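Local coordinates for hypothetical protein TTHA0068 (Thermus thermophilus, PDB 2CWY) that is of unknown function but belongs to the DUF309 family and folds as a compact, all-helical protein of five helices, at residues Glu19-Leu24 and Leu45-His50; Gln40-Leu45 and Arg82-Glu87; Leu49-Leu54 and Leu59-Lys64. One frame throughout, in Å; residues are numbered along the deposited sequence.

Contact 1: residues Glu19-Leu24 and Leu45-His50; sequences EVHEVL and LAAALH
Ala46 presents its lone methyl to the helix of Glu19-Leu24, and this methyl buries the largest area of the contact, with His21 close behind. Its CB points toward the other helix: Ala46 CB lies 3.8 Å from Val20 CG1 and only slightly farther, 4.0 Å, from Val20 CB. The valine therefore leans on the methyl with one branch and its branch point. The first torsion explains the choice: CG1 stands anti to the backbone N (chi1 163°), which turns it toward helix 33-53. Next along the chain, His21 lies over the same methyl with its backbone, and its N comes within 4.4 Å of Ala46 CB. With its CG also anti to the backbone N (chi1 -172°), the imidazole is carried past Ala46 and on to Ala47. There His21 ND1 comes within 4.0 Å of Ala47 CB, the methyl approaching the ring obliquely. This is van der Waals packing of a polar ring against an apolar group. The closest CA atoms are those of His21 and Ala46, 6.2 Å apart, and the local axes pass at 8.9 Å with an angle of 151° between their directions. With alanines on one side, the two roughly antiparallel helices sit close together and bury a modest 129 Å². The contact grades from an apolar interior at Val20 and Ala46 to a more open margin at His21 and Ala47. On the inner side, Val8 and Leu11 of helix 5-13 pack on Val20; His21 also rests on Ile43, while Asn61 of helix 59-69 touches Ala47. The pair of helices 17-30 and 33-53 is thus flanked by helix 5-13 on one side and helix 59-69 beyond the alanines.

Contact 2: residues Gln40-Leu45 and Arg82-Glu87; sequences QGVILL and RSLLQE
Leu45 and Leu85 are brought together by different first torsions. In Leu45, CG lies anti to the carbonyl carbon (chi1 -64°), and the side chain heads for the neighbouring helix; in Leu85, CG stands anti to the backbone N (chi1 170°), a setting that Leu84 shares. The two branches of Leu45 then divide their work. Leu45 CD1 drives in toward the main chain, coming to 3.8 Å from Leu85 CA, and passes Leu84 at a looser 4.3 Å from its CG. Leu45 CD2 instead meets a methyl, at 3.9 Å from Leu85 CD1, where the two leucine side chains cross at about a right angle. One turn earlier, Val42 adds a second foothold: its CG1 touches Leu84 CD2 at 3.9 Å, again with the side chains crosswise. All four residues are buried and the contact between them is apolar, so it rests on shape and the exclusion of water. Since Leu45 reaches the backbone of the other helix, the interlock goes deeper than methyl against methyl, although the axes remain 10.6 Å apart. Trp12 of helix 5-13 lies on both Leu45 and Leu84; Leu62 and Ala65 of helix 59-69 close on Leu45 as well. The helices run nearly the same way, 21° apart in direction, although helix 59-69 comes between them in the chain. This is the leucine-rich interior of an all-alpha bundle, here joining the long helix 33-53 to the last helix, 81-92.

Contact 3: residues Leu49-Leu54 and Leu59-Lys64; sequences LHQRRL and LRNLRK
Gln51 faces Asn61 where two successive helices lie side by side. From CB, which points toward the other segment, the chain passes to CG, its point of contact: Gln51 CG lies 4.0 Å from Asn61 OD1, an aliphatic carbon beside an amide oxygen. At chi2 (-61°) the chain bends, carrying CD and the terminal amide away from Asn61. The two side chains cross at about a right angle and their amide planes stand 80° apart; the bend keeps the Gln51 amide at a distance from that of Asn61, and the two are not hydrogen-bonded. Beyond CD, OE1 instead accepts a hydrogen bond from NE of Arg56 in the connecting loop, fastening that loop to the end of helix 33-53. One residue on, Arg52 curls back until its NH2 is 4.3 Å from Leu59 CD2, the methyl sitting at the guanidinium edge; the same NH2 donates to the carbonyl oxygen of Leu92. The touch is light and near the surface, burying 88 Å². Helices 33-53 and 59-69 run in roughly opposite directions about a short loop, and the arrangement is that of an alpha-alpha hairpin, met here near its turn.

In the fold
Helix 33-53 is common to all three contacts. It packs on helix 17-30 in contact 1, on helix 81-92 in contact 2 and on helix 59-69 in contact 3, and the centres of the three contacts lie about 10 to 11 Å from one another. Contact 2 lies deepest, about 4 Å from the centre of the chain, and contact 3 farthest out, at about 11 Å. Along the chain, contacts 1 and 2 interleave, sharing Leu45, while contact 3 falls between the two halves of contact 2. Leu62 touches both Leu45 and Leu85, tying the last two helices to the same core. The long helix is therefore the central member around which this small single-chain protein is assembled.

Contact 1: residues Glu19-Leu24 and Leu45-His50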
loop_
_atom_site.group_PDB
_atom_site.type_symbol
_atom_site.label_atom_id
_atom_site.label_comp_id
_atom_site.label_asym_id
_atom_site.label_seq_id
_atom_site.Cartn_x
_atom_site.Cartn_y
_atom_site.Cartn_z
ATOM N N GLU A 19 -3.644 -8.178 6.406
ATOM C CA GLU A 19 -5.002 -8.274 5.900
ATOM C C GLU A 19 -5.192 -7.298 4.722
ATOM O O GLU A 19 -5.867 -7.616 3.747
ATOM C CB GLU A 19 -5.995 -7.943 7.011
ATOM C CG GLU A 19 -7.320 -8.640 6.855
ATOM C CD GLU A 19 -7.168 -10.152 6.884
ATOM O OE1 GLU A 19 -6.333 -10.655 7.666
ATOM O OE2 GLU A 19 -7.886 -10.840 6.132
ATOM N N VAL A 20 -4.601 -6.111 4.817
ATOM C CA VAL A 20 -4.697 -5.139 3.735
ATOM C C VAL A 20 -4.122 -5.784 2.477
ATOM O O VAL A 20 -4.696 -5.696 1.387
ATOM C CB VAL A 20 -3.899 -3.841 4.059
ATOM C CG1 VAL A 20 -3.663 -3.027 2.776
ATOM C CG2 VAL A 20 -4.676 -3.002 5.070
ATOM N N HIS A 21 -2.991 -6.455 2.645
ATOM C CA HIS A 21 -2.327 -7.125 1.540
ATOM C C HIS A 21 -3.234 -8.190 0.895
ATOM O O HIS A 21 -3.406 -8.232 -0.330
ATOM C CB HIS A 21 -1.014 -7.731 2.064
ATOM C CG HIS A 21 -0.139 -8.300 0.994
ATOM N ND1 HIS A 21 1.222 -8.453 1.156
ATOM C CD2 HIS A 21 -0.424 -8.745 -0.253
ATOM C CE1 HIS A 21 1.738 -8.964 0.052
ATOM N NE2 HIS A 21 0.761 -9.152 -0.819
ATOM N N GLU A 22 -3.827 -9.041 1.725
ATOM C CA GLU A 22 -4.718 -10.099 1.254
ATOM C C GLU A 22 -5.986 -9.570 0.583
ATOM O O GLU A 22 -6.430 -10.117 -0.423
ATOM C CB GLU A 22 -5.116 -10.995 2.428
ATOM C CG GLU A 22 -5.817 -12.271 2.020
ATOM C CD GLU A 22 -6.258 -13.082 3.213
ATOM O OE1 GLU A 22 -5.470 -13.194 4.179
ATOM O OE2 GLU A 22 -7.390 -13.611 3.181
ATOM N N VAL A 23 -6.567 -8.503 1.133
ATOM C CA VAL A 23 -7.789 -7.937 0.575
ATOM C C VAL A 23 -7.575 -7.273 -0.790
ATOM O O VAL A 23 -8.459 -7.308 -1.644
ATOM C CB VAL A 23 -8.437 -6.927 1.581
ATOM C CG1 VAL A 23 -9.498 -6.072 0.903
ATOM C CG2 VAL A 23 -9.075 -7.703 2.718
ATOM N N LEU A 24 -6.393 -6.703 -1.005
ATOM C CA LEU A 24 -6.103 -6.029 -2.266
ATOM C C LEU A 24 -5.595 -6.934 -3.389
ATOM O O LEU A 24 -5.628 -6.548 -4.555
ATOM C CB LEU A 24 -5.102 -4.901 -2.035
ATOM C CG LEU A 24 -5.567 -3.754 -1.137
ATOM C CD1 LEU A 24 -4.414 -2.772 -0.984
ATOM C CD2 LEU A 24 -6.779 -3.056 -1.750
ATOM N N LEU A 45 3.528 -1.305 0.681
ATOM C CA LEU A 45 3.659 -0.468 1.874
ATOM C C LEU A 45 3.126 -1.280 3.058
ATOM O O LEU A 45 3.735 -1.308 4.136
ATOM C CB LEU A 45 2.840 0.818 1.732
ATOM C CG LEU A 45 3.280 1.774 0.621
ATOM C CD1 LEU A 45 2.410 3.026 0.667
ATOM C CD2 LEU A 45 4.738 2.143 0.804
ATOM N N ALA A 46 1.983 -1.936 2.862
ATOM C CA ALA A 46 1.417 -2.759 3.931
ATOM C C ALA A 46 2.428 -3.860 4.288
ATOM O O ALA A 46 2.696 -4.124 5.467
ATOM C CB ALA A 46 0.077 -3.381 3.480
ATOM N N ALA A 47 2.996 -4.487 3.261
ATOM C CA ALA A 47 3.969 -5.561 3.461
ATOM C C ALA A 47 5.192 -5.083 4.242
ATOM O O ALA A 47 5.732 -5.817 5.072
ATOM C CB ALA A 47 4.393 -6.142 2.093
ATOM N N ALA A 48 5.628 -3.855 3.973
ATOM C CA ALA A 48 6.783 -3.288 4.664
ATOM C C ALA A 48 6.502 -3.172 6.158
ATOM O O ALA A 48 7.325 -3.557 6.986
ATOM C CB ALA A 48 7.107 -1.909 4.100
ATOM N N LEU A 49 5.332 -2.644 6.504
ATOM C CA LEU A 49 4.995 -2.489 7.909
ATOM C C LEU A 49 4.811 -3.827 8.613
ATOM O O LEU A 49 5.159 -3.961 9.795
ATOM C CB LEU A 49 3.745 -1.617 8.056
ATOM C CG LEU A 49 3.959 -0.208 7.503
ATOM C CD1 LEU A 49 2.685 0.601 7.693
ATOM C CD2 LEU A 49 5.125 0.464 8.213
ATOM N N HIS A 50 4.273 -4.814 7.893
ATOM C CA HIS A 50 4.083 -6.149 8.458
ATOM C C HIS A 50 5.463 -6.747 8.759
ATOM O O HIS A 50 5.683 -7.310 9.831
ATOM C CB HIS A 50 3.340 -7.052 7.473
ATOM C CG HIS A 50 3.250 -8.482 7.916
ATOM N ND1 HIS A 50 2.547 -8.873 9.034
ATOM C CD2 HIS A 50 3.808 -9.606 7.411
ATOM C CE1 HIS A 50 2.675 -10.178 9.200
ATOM N NE2 HIS A 50 3.437 -10.647 8.229
#

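Contact 2: residues Gln40-Leu45 and Arg82-Glu87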
loop_
_atom_site.group_PDB
_atom_site.type_symbol
_atom_site.label_atom_id
_atom_site.label_comp_id
_atom_site.label_asym_id
_atom_site.label_seq_id
_atom_site.Cartn_x
_atom_site.Cartn_y
_atom_site.Cartn_z
ATOM N N GLN A 40 -0.407 -2.452 -6.278
ATOM C CA GLN A 40 0.802 -3.122 -5.834
ATOM C C GLN A 40 1.617 -2.236 -4.888
ATOM O O GLN A 40 2.250 -2.736 -3.977
ATOM C CB GLN A 40 1.660 -3.541 -7.017
ATOM C CG GLN A 40 2.667 -4.614 -6.621
ATOM C CD GLN A 40 3.289 -5.281 -7.818
ATOM O OE1 GLN A 40 3.771 -4.609 -8.728
ATOM N NE2 GLN A 40 3.287 -6.607 -7.826
ATOM N N GLY A 41 1.590 -0.925 -5.112
ATOM C CA GLY A 41 2.317 -0.006 -4.252
ATOM C C GLY A 41 1.751 -0.022 -2.840
ATOM O O GLY A 41 2.497 -0.083 -1.864
ATOM N N VAL A 42 0.429 0.035 -2.724
ATOM C CA VAL A 42 -0.225 0.004 -1.413
ATOM C C VAL A 42 0.054 -1.356 -0.742
ATOM O O VAL A 42 0.307 -1.433 0.463
ATOM C CB VAL A 42 -1.756 0.208 -1.546
ATOM C CG1 VAL A 42 -2.439 0.044 -0.176
ATOM C CG2 VAL A 42 -2.044 1.581 -2.115
ATOM N N ILE A 43 0.000 -2.426 -1.535
ATOM C CA ILE A 43 0.279 -3.758 -1.025
ATOM C C ILE A 43 1.705 -3.813 -0.450
ATOM O O ILE A 43 1.925 -4.374 0.627
ATOM C CB ILE A 43 0.127 -4.821 -2.149
ATOM C CG1 ILE A 43 -1.356 -5.156 -2.357
ATOM C CG2 ILE A 43 0.939 -6.071 -1.809
ATOM C CD1 ILE A 43 -1.609 -6.015 -3.578
ATOM N N LEU A 44 2.663 -3.223 -1.163
ATOM C CA LEU A 44 4.063 -3.239 -0.720
ATOM C C LEU A 44 4.302 -2.377 0.523
ATOM O O LEU A 44 5.186 -2.675 1.323
ATOM C CB LEU A 44 4.979 -2.799 -1.877
ATOM C CG LEU A 44 5.082 -3.808 -3.038
ATOM C CD1 LEU A 44 5.639 -3.129 -4.306
ATOM C CD2 LEU A 44 5.985 -4.957 -2.603
ATOM N N LEU A 45 3.528 -1.305 0.681
ATOM C CA LEU A 45 3.659 -0.468 1.874
ATOM C C LEU A 45 3.126 -1.280 3.058
ATOM O O LEU A 45 3.735 -1.308 4.136
ATOM C CB LEU A 45 2.840 0.818 1.732
ATOM C CG LEU A 45 3.280 1.774 0.621
ATOM C CD1 LEU A 45 2.410 3.026 0.667
ATOM C CD2 LEU A 45 4.738 2.143 0.804
ATOM N N ARG A 82 -0.458 9.552 -1.609
ATOM C CA ARG A 82 0.676 10.346 -1.136
ATOM C C ARG A 82 0.674 10.380 0.388
ATOM O O ARG A 82 1.726 10.290 1.017
ATOM C CB ARG A 82 0.601 11.774 -1.684
ATOM C CG ARG A 82 0.952 11.890 -3.145
ATOM C CD ARG A 82 2.448 11.747 -3.353
ATOM N NE ARG A 82 2.842 12.178 -4.693
ATOM C CZ ARG A 82 4.058 12.009 -5.203
ATOM N NH1 ARG A 82 5.008 11.417 -4.488
ATOM N NH2 ARG A 82 4.316 12.423 -6.436
ATOM N N SER A 83 -0.511 10.501 0.983
ATOM C CA SER A 83 -0.635 10.529 2.440
ATOM C C SER A 83 -0.273 9.182 3.055
ATOM O O SER A 83 0.420 9.112 4.079
ATOM C CB SER A 83 -2.068 10.902 2.841
ATOM O OG SER A 83 -2.253 10.769 4.240
ATOM N N LEU A 84 -0.748 8.108 2.426
ATOM C CA LEU A 84 -0.473 6.761 2.912
ATOM C C LEU A 84 1.023 6.464 2.839
ATOM O O LEU A 84 1.593 5.869 3.743
ATOM C CB LEU A 84 -1.243 5.736 2.077
ATOM C CG LEU A 84 -1.231 4.292 2.571
ATOM C CD1 LEU A 84 -1.729 4.223 4.017
ATOM C CD2 LEU A 84 -2.137 3.456 1.653
ATOM N N LEU A 85 1.653 6.870 1.744
ATOM C CA LEU A 85 3.089 6.658 1.571
ATOM C C LEU A 85 3.837 7.484 2.619
ATOM O O LEU A 85 4.834 7.026 3.181
ATOM C CB LEU A 85 3.507 7.077 0.160
ATOM C CG LEU A 85 5.002 7.150 -0.166
ATOM C CD1 LEU A 85 5.646 5.789 -0.071
ATOM C CD2 LEU A 85 5.161 7.700 -1.577
ATOM N N GLN A 86 3.359 8.701 2.874
ATOM C CA GLN A 86 3.977 9.568 3.884
ATOM C C GLN A 86 3.920 8.886 5.247
ATOM O O GLN A 86 4.911 8.874 5.981
ATOM C CB GLN A 86 3.244 10.909 3.957
ATOM C CG GLN A 86 3.739 11.852 5.062
ATOM C CD GLN A 86 3.035 13.194 5.010
ATOM O OE1 GLN A 86 1.848 13.298 5.321
ATOM N NE2 GLN A 86 3.755 14.222 4.594
ATOM N N GLU A 87 2.767 8.307 5.581
ATOM C CA GLU A 87 2.619 7.631 6.865
ATOM C C GLU A 87 3.545 6.417 6.955
ATOM O O GLU A 87 4.241 6.228 7.959
ATOM C CB GLU A 87 1.170 7.189 7.115
ATOM C CG GLU A 87 1.002 6.487 8.487
ATOM C CD GLU A 87 -0.371 5.862 8.699
ATOM O OE1 GLU A 87 -0.471 4.919 9.516
ATOM O OE2 GLU A 87 -1.353 6.311 8.062
#

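Contact 3: residues Leu49-Leu54 and Leu59-Lys64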
loop_
_atom_site.group_PDB
_atom_site.type_symbol
_atom_site.label_atom_id
_atom_site.label_comp_id
_atom_site.label_asym_id
_atom_site.label_seq_id
_atom_site.Cartn_x
_atom_site.Cartn_y
_atom_site.Cartn_z
ATOM N N LEU A 49 5.332 -2.644 6.504
ATOM C CA LEU A 49 4.995 -2.489 7.909
ATOM C C LEU A 49 4.811 -3.827 8.613
ATOM O O LEU A 49 5.159 -3.961 9.795
ATOM C CB LEU A 49 3.745 -1.617 8.056
ATOM C CG LEU A 49 3.959 -0.208 7.503
ATOM C CD1 LEU A 49 2.685 0.601 7.693
ATOM C CD2 LEU A 49 5.125 0.464 8.213
ATOM N N HIS A 50 4.273 -4.814 7.893
ATOM C CA HIS A 50 4.083 -6.149 8.458
ATOM C C HIS A 50 5.463 -6.747 8.759
ATOM O O HIS A 50 5.683 -7.310 9.831
ATOM C CB HIS A 50 3.340 -7.052 7.473
ATOM C CG HIS A 50 3.250 -8.482 7.916
ATOM N ND1 HIS A 50 2.547 -8.873 9.034
ATOM C CD2 HIS A 50 3.808 -9.606 7.411
ATOM C CE1 HIS A 50 2.675 -10.178 9.200
ATOM N NE2 HIS A 50 3.437 -10.647 8.229
ATOM N N GLN A 51 6.393 -6.622 7.815
ATOM C CA GLN A 51 7.734 -7.153 8.032
ATOM C C GLN A 51 8.384 -6.522 9.249
ATOM O O GLN A 51 9.011 -7.208 10.043
ATOM C CB GLN A 51 8.623 -6.924 6.810
ATOM C CG GLN A 51 8.311 -7.857 5.639
ATOM C CD GLN A 51 8.516 -9.320 5.985
ATOM O OE1 GLN A 51 9.621 -9.736 6.324
ATOM N NE2 GLN A 51 7.451 -10.112 5.888
ATOM N N ARG A 52 8.225 -5.215 9.403
ATOM C CA ARG A 52 8.841 -4.539 10.532
ATOM C C ARG A 52 8.233 -4.949 11.868
ATOM O O ARG A 52 8.918 -4.958 12.891
ATOM C CB ARG A 52 8.811 -3.023 10.300
ATOM C CG ARG A 52 9.910 -2.637 9.291
ATOM C CD ARG A 52 11.278 -2.587 10.000
ATOM N NE ARG A 52 11.223 -1.492 10.950
ATOM C CZ ARG A 52 11.529 -0.230 10.664
ATOM N NH1 ARG A 52 11.393 0.692 11.595
ATOM N NH2 ARG A 52 12.042 0.102 9.488
ATOM N N ARG A 53 6.964 -5.330 11.857
ATOM C CA ARG A 53 6.310 -5.786 13.078
ATOM C C ARG A 53 6.936 -7.100 13.533
ATOM O O ARG A 53 6.911 -7.444 14.725
ATOM C CB ARG A 53 4.820 -6.006 12.836
ATOM C CG ARG A 53 3.947 -4.831 13.186
ATOM C CD ARG A 53 2.506 -5.298 13.208
ATOM N NE ARG A 53 1.585 -4.249 13.618
ATOM C CZ ARG A 53 0.277 -4.429 13.752
ATOM N NH1 ARG A 53 -0.252 -5.622 13.511
ATOM N NH2 ARG A 53 -0.501 -3.421 14.126
ATOM N N LEU A 54 7.494 -7.838 12.579
ATOM C CA LEU A 54 8.143 -9.110 12.884
ATOM C C LEU A 54 9.640 -8.915 13.135
ATOM O O LEU A 54 10.379 -9.890 13.277
ATOM C CB LEU A 54 7.941 -10.099 11.722
ATOM C CG LEU A 54 6.480 -10.411 11.387
ATOM C CD1 LEU A 54 6.407 -11.249 10.134
ATOM C CD2 LEU A 54 5.835 -11.129 12.558
ATOM N N LEU A 59 12.515 -1.682 4.347
ATOM C CA LEU A 59 12.946 -0.738 3.318
ATOM C C LEU A 59 12.949 -1.271 1.897
ATOM O O LEU A 59 12.756 -0.500 0.963
ATOM C CB LEU A 59 14.331 -0.171 3.645
ATOM C CG LEU A 59 14.342 1.185 4.353
ATOM C CD1 LEU A 59 13.771 2.245 3.432
ATOM C CD2 LEU A 59 13.545 1.104 5.633
ATOM N N ARG A 60 13.182 -2.568 1.722
ATOM C CA ARG A 60 13.177 -3.134 0.371
ATOM C C ARG A 60 11.757 -2.994 -0.201
ATOM O O ARG A 60 11.570 -2.581 -1.352
ATOM C CB ARG A 60 13.618 -4.603 0.404
ATOM C CG ARG A 60 13.770 -5.234 -0.978
ATOM C CD ARG A 60 14.399 -6.631 -0.899
ATOM N NE ARG A 60 14.728 -7.154 -2.226
ATOM C CZ ARG A 60 15.288 -8.342 -2.447
ATOM N NH1 ARG A 60 15.585 -9.140 -1.426
ATOM N NH2 ARG A 60 15.551 -8.735 -3.690
ATOM N N ASN A 61 10.762 -3.331 0.616
ATOM C CA ASN A 61 9.368 -3.201 0.216
ATOM C C ASN A 61 9.006 -1.725 -0.015
ATOM O O ASN A 61 8.336 -1.401 -0.994
ATOM C CB ASN A 61 8.455 -3.832 1.279
ATOM C CG ASN A 61 8.370 -5.352 1.155
ATOM O OD1 ASN A 61 7.892 -6.042 2.064
ATOM N ND2 ASN A 61 8.820 -5.875 0.027
ATOM N N LEU A 62 9.455 -0.824 0.862
ATOM C CA LEU A 62 9.161 0.602 0.674
ATOM C C LEU A 62 9.742 1.082 -0.660
ATOM O O LEU A 62 9.076 1.805 -1.407
ATOM C CB LEU A 62 9.746 1.454 1.809
ATOM C CG LEU A 62 9.630 2.966 1.600
ATOM C CD1 LEU A 62 8.171 3.362 1.478
ATOM C CD2 LEU A 62 10.291 3.701 2.751
ATOM N N ARG A 63 10.977 0.670 -0.958
ATOM C CA ARG A 63 11.638 1.050 -2.209
ATOM C C ARG A 63 10.838 0.561 -3.423
ATOM O O ARG A 63 10.637 1.306 -4.394
ATOM C CB ARG A 63 13.067 0.472 -2.276
ATOM C CG ARG A 63 13.636 0.404 -3.701
ATOM C CD ARG A 63 15.129 0.059 -3.745
ATOM N NE ARG A 63 15.498 -1.086 -2.914
ATOM C CZ ARG A 63 15.034 -2.325 -3.068
ATOM N NH1 ARG A 63 14.163 -2.610 -4.031
ATOM N NH2 ARG A 63 15.464 -3.294 -2.264
ATOM N N LYS A 64 10.383 -0.687 -3.375
ATOM C CA LYS A 64 9.597 -1.230 -4.488
ATOM C C LYS A 64 8.271 -0.482 -4.614
ATOM O O LYS A 64 7.798 -0.209 -5.723
ATOM C CB LYS A 64 9.356 -2.720 -4.271
ATOM C CG LYS A 64 10.647 -3.525 -4.338
ATOM C CD LYS A 64 10.465 -4.918 -3.772
ATOM C CE LYS A 64 9.540 -5.751 -4.614
ATOM N NZ LYS A 64 9.439 -7.136 -4.046
#